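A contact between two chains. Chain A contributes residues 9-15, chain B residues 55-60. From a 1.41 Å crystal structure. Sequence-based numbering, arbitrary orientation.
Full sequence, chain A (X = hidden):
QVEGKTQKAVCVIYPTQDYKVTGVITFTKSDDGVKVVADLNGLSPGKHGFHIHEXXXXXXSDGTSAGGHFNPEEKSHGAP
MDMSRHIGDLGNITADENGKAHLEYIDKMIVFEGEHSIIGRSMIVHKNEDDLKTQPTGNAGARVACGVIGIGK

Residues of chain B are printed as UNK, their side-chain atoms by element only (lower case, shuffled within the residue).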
ATOM      1  N   ALA A   9      -9.775  -5.045  -3.470  1.00 13.56           N
ATOM      2  CA  ALA A   9      -8.615  -4.241  -3.051  1.00 11.61           C
ATOM      3  C   ALA A   9      -8.687  -4.078  -1.542  1.00 10.88           C
ATOM      4  O   ALA A   9      -9.791  -4.081  -0.980  1.00 11.24           O
ATOM      5  CB  ALA A   9      -8.579  -2.909  -3.751  1.00 12.62           C
ATOM      6  N   VAL A  10      -7.521  -3.975  -0.928  1.00 10.79           N
ATOM      7  CA  VAL A  10      -7.406  -3.907   0.546  1.00 10.94           C
ATOM      8  C   VAL A  10      -6.473  -2.753   0.881  1.00 10.72           C
ATOM      9  O   VAL A  10      -5.428  -2.616   0.245  1.00 11.53           O
ATOM     10  CB  VAL A  10      -6.904  -5.239   1.126  1.00 11.86           C
ATOM     11  CG1 VAL A  10      -6.780  -5.139   2.641  1.00 12.01           C
ATOM     12  CG2 VAL A  10      -7.803  -6.400   0.739  1.00 12.81           C
ATOM     13  N   CYS A  11      -6.822  -2.005   1.916  1.00 10.52           N
ATOM     14  CA  CYS A  11      -5.998  -0.884   2.405  1.00 10.82           C
ATOM     15  C   CYS A  11      -5.952  -0.937   3.922  1.00 10.32           C
ATOM     16  O   CYS A  11      -7.012  -0.815   4.570  1.00 11.78           O
ATOM     17  CB  CYS A  11      -6.572   0.447   1.959  1.00 11.83           C
ATOM     18  SG  CYS A  11      -5.549   1.830   2.484  1.00 13.81           S
ATOM     19  N   VAL A  12      -4.757  -1.143   4.452  1.00  9.96           N
ATOM     20  CA  VAL A  12      -4.528  -1.043   5.915  1.00 10.32           C
ATOM     21  C   VAL A  12      -4.030   0.369   6.178  1.00 10.52           C
ATOM     22  O   VAL A  12      -3.051   0.800   5.536  1.00 12.35           O
ATOM     23  CB  VAL A  12      -3.545  -2.104   6.417  1.00 10.36           C
ATOM     24  CG1 VAL A  12      -3.330  -1.960   7.915  1.00 11.30           C
ATOM     25  CG2 VAL A  12      -4.010  -3.502   6.054  1.00 11.81           C
ATOM     26  N   ILE A  13      -4.716   1.089   7.056  1.00 11.43           N
ATOM     27  CA  ILE A  13      -4.277   2.482   7.336  1.00 12.46           C
ATOM     28  C   ILE A  13      -3.529   2.523   8.657  1.00 12.11           C
ATOM     29  O   ILE A  13      -3.834   1.750   9.605  1.00 12.96           O
ATOM     30  CB  ILE A  13      -5.395   3.524   7.237  1.00 16.03           C
ATOM     31  CG1 ILE A  13      -6.432   3.345   8.335  1.00 17.70           C
ATOM     32  CG2 ILE A  13      -6.005   3.535   5.840  1.00 18.45           C
ATOM     33  CD1 ILE A  13      -7.394   4.505   8.401  1.00 20.15           C
ATOM     34  N   TYR A  14      -2.527   3.386   8.653  1.00 11.18           N
ATOM     35  CA  TYR A  14      -1.619   3.615   9.793  1.00 11.70           C
ATOM     36  C   TYR A  14      -1.666   5.091  10.116  1.00 11.73           C
ATOM     37  O   TYR A  14      -1.858   5.940   9.248  1.00 12.37           O
ATOM     38  CB  TYR A  14      -0.223   3.131   9.436  1.00 14.23           C
ATOM     39  CG  TYR A  14      -0.172   1.644   9.252  1.00 18.19           C
ATOM     40  CD1 TYR A  14      -0.015   0.802  10.339  1.00 21.84           C
ATOM     41  CD2 TYR A  14      -0.331   1.080   7.998  1.00 18.77           C
ATOM     42  CE1 TYR A  14       0.021  -0.571  10.180  1.00 25.12           C
ATOM     43  CE2 TYR A  14      -0.300  -0.289   7.822  1.00 23.25           C
ATOM     44  CZ  TYR A  14      -0.125  -1.115   8.916  1.00 25.42           C
ATOM     45  OH  TYR A  14      -0.096  -2.464   8.733  1.00 39.01           O
ATOM     46  N   PRO A  15      -1.483   5.450  11.394  1.00 11.33           N
ATOM     47  CA  PRO A  15      -1.597   6.839  11.777  1.00 11.47           C
ATOM     48  C   PRO A  15      -0.438   7.670  11.210  1.00 10.93           C
ATOM     49  O   PRO A  15       0.692   7.187  11.094  1.00 12.50           O
ATOM     50  CB  PRO A  15      -1.521   6.797  13.309  1.00 10.86           C
ATOM     51  CG  PRO A  15      -0.770   5.533  13.590  1.00 11.52           C
ATOM     52  CD  PRO A  15      -1.212   4.559  12.526  1.00 10.77           C
TER
ATOM     53  N   UNK B  55      -0.218 -10.534  -3.118  1.00 13.14           N
ATOM     54  CA  UNK B  55      -1.383  -9.725  -2.679  1.00 13.26           C
ATOM     55  C   UNK B  55      -0.904  -8.498  -1.912  1.00 12.26           C
ATOM     56  O   UNK B  55      -0.103  -8.642  -0.970  1.00 13.06           O
ATOM     57  c   UNK B  55      -2.341 -10.524  -1.813  1.00 15.72           C
ATOM     58  s   UNK B  55      -3.025 -11.956  -2.680  1.00 21.80           S
ATOM     59  N   UNK B  56      -1.400  -7.321  -2.290  1.00 12.47           N
ATOM     60  CA  UNK B  56      -1.203  -6.096  -1.494  1.00 12.24           C
ATOM     61  C   UNK B  56      -2.181  -6.062  -0.341  1.00 12.41           C
ATOM     62  O   UNK B  56      -2.967  -5.115  -0.230  1.00 13.68           O
ATOM     63  N   UNK B  57      -2.127  -7.094   0.503  1.00 13.06           N
ATOM     64  CA  UNK B  57      -3.069  -7.297   1.625  1.00 13.10           C
ATOM     65  C   UNK B  57      -2.240  -7.544   2.884  1.00 12.84           C
ATOM     66  O   UNK B  57      -1.774  -8.680   3.080  1.00 13.56           O
ATOM     67  c   UNK B  57      -5.096  -8.593   2.410  1.00 14.31           C
ATOM     68  o   UNK B  57      -4.886  -8.026   3.517  1.00 13.87           O
ATOM     69  c   UNK B  57      -4.058  -8.416   1.321  1.00 14.37           C
ATOM     70  o   UNK B  57      -6.096  -9.297   2.162  1.00 16.30           O
ATOM     71  N   UNK B  58      -2.031  -6.499   3.675  1.00 13.04           N
ATOM     72  CA  UNK B  58      -1.242  -6.579   4.934  1.00 13.19           C
ATOM     73  C   UNK B  58      -2.193  -6.624   6.135  1.00 12.57           C
ATOM     74  O   UNK B  58      -1.762  -6.272   7.240  1.00 15.36           O
ATOM     75  s   UNK B  58       1.041  -5.454   3.762  1.00 15.31           S
ATOM     76  c   UNK B  58      -0.245  -5.433   5.040  1.00 15.05           C
ATOM     77  N   UNK B  59      -3.428  -7.091   5.955  1.00 12.60           N
ATOM     78  CA  UNK B  59      -4.472  -7.071   7.010  1.00 14.19           C
ATOM     79  C   UNK B  59      -4.220  -8.167   8.052  1.00 14.35           C
ATOM     80  O   UNK B  59      -4.622  -7.958   9.209  1.00 15.74           O
ATOM     81  c   UNK B  59      -5.861  -7.171   6.438  1.00 15.85           C
ATOM     82  o   UNK B  59      -6.048  -8.411   5.781  1.00 15.17           O
ATOM     83  N   UNK B  60      -3.584  -9.288   7.695  1.00 15.05           N
ATOM     84  CA  UNK B  60      -3.327 -10.388   8.654  1.00 14.93           C
ATOM     85  C   UNK B  60      -2.260  -9.952   9.662  1.00 15.54           C
ATOM     86  O   UNK B  60      -1.270  -9.315   9.263  1.00 17.36           O
ATOM     87  c   UNK B  60      -2.883 -11.635   7.948  1.00 15.52           C
TER

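Position 55 of chain B carries two side-chain atoms, one carbon and then one sulfur. The sulfur is joined to that carbon by a single C–S bond with nothing beyond it among the listed atoms, and the CB of position 55, the nearer of its two side-chain atoms, stays 7.3 Å from A:Val10 CG2. One carbon followed by a terminal sulfur is cysteine: B:Cys55, with chi1 at -61° (m).

Position 56 has backbone atoms and nothing else. Its carbonyl O comes within 3.5 Å of A:Val10 O, an approach of two acceptors that is no hydrogen bond. With no CB present, the residue is B:Gly56. An ideal CB placed on it would point sideways and lie 5.3 Å from A:Val10 O, so the coordinates show no clash there that would require its absence.

Position 57 has four side-chain atoms: a first carbon attached to CA, then a second carbon bearing two oxygens. That fork is a carboxylate, or in bare element terms two oxygens on one carbon, which excludes asparagine because no nitrogen is present. One oxygen sits 3.6 Å from A:Val10 CG1. The residue is B:Asp57, with chi1 at -176° (t), and the oxygen near the valine is OD1. The backbone N of B:Asp57 also makes a weak hydrogen bond to B:Cys55 O, at 2.9 Å.

Position 58 again shows one carbon and then one sulfur. Its CB lies 4.4 Å from A:Val12 CG2, an apolar contact, while its backbone C comes closer, 3.6 Å from the same CG2. The composition gives B:Cys58, with chi1 at -64° (m); it is bonded covalently to a group elsewhere in the structure.

Position 59 has one carbon and one oxygen, unbranched. Its CB is 4.1 Å from A:Val12 CG2 and 4.4 Å from A:Val10 CG1, and its backbone N is 3.6 Å from A:Val12 CG2. A single oxygen on CB, with no methyl beside it, is serine: B:Ser59, chi1 64° (p). Both the backbone N and the OG of B:Ser59 donate to B:Asp57 OD1, at 3.0 Å and 2.6 Å respectively, the N-H...O angle of the first being 157°.

Position 60 has a lone side-chain carbon, CB, whose bond from CA points away from chain A's stretch; this CB is 8.4 Å from A:Val12 CG2. It is B:Ala60.

The contact works by packing, since no hydrogen bond crosses between the stretches. Strand alternation sets the pattern on chain A: A:Val10 and A:Val12 point toward the loop, whereas A:Ala9 and A:Cys11 point away. A:Val10 CA lies 5.6 Å from B:Asp57 CA, and A:Val12 CA lies 6.1 Å from B:Ser59 CA. The loop runs at 64° to the strand, end to end. Its polar groups are partly satisfied internally, as B:Asp57 OD1 accepts both bonds from B:Ser59, and A:Val10 CG1 and A:Val12 CG2 rest against this internally bonded segment. A:Tyr14 adds a marginal approach, with A:Tyr14 OH 4.4 Å from B:Cys58 O. Together the stretches bury 230 Å².

Chain B 55-60: CGDCSA
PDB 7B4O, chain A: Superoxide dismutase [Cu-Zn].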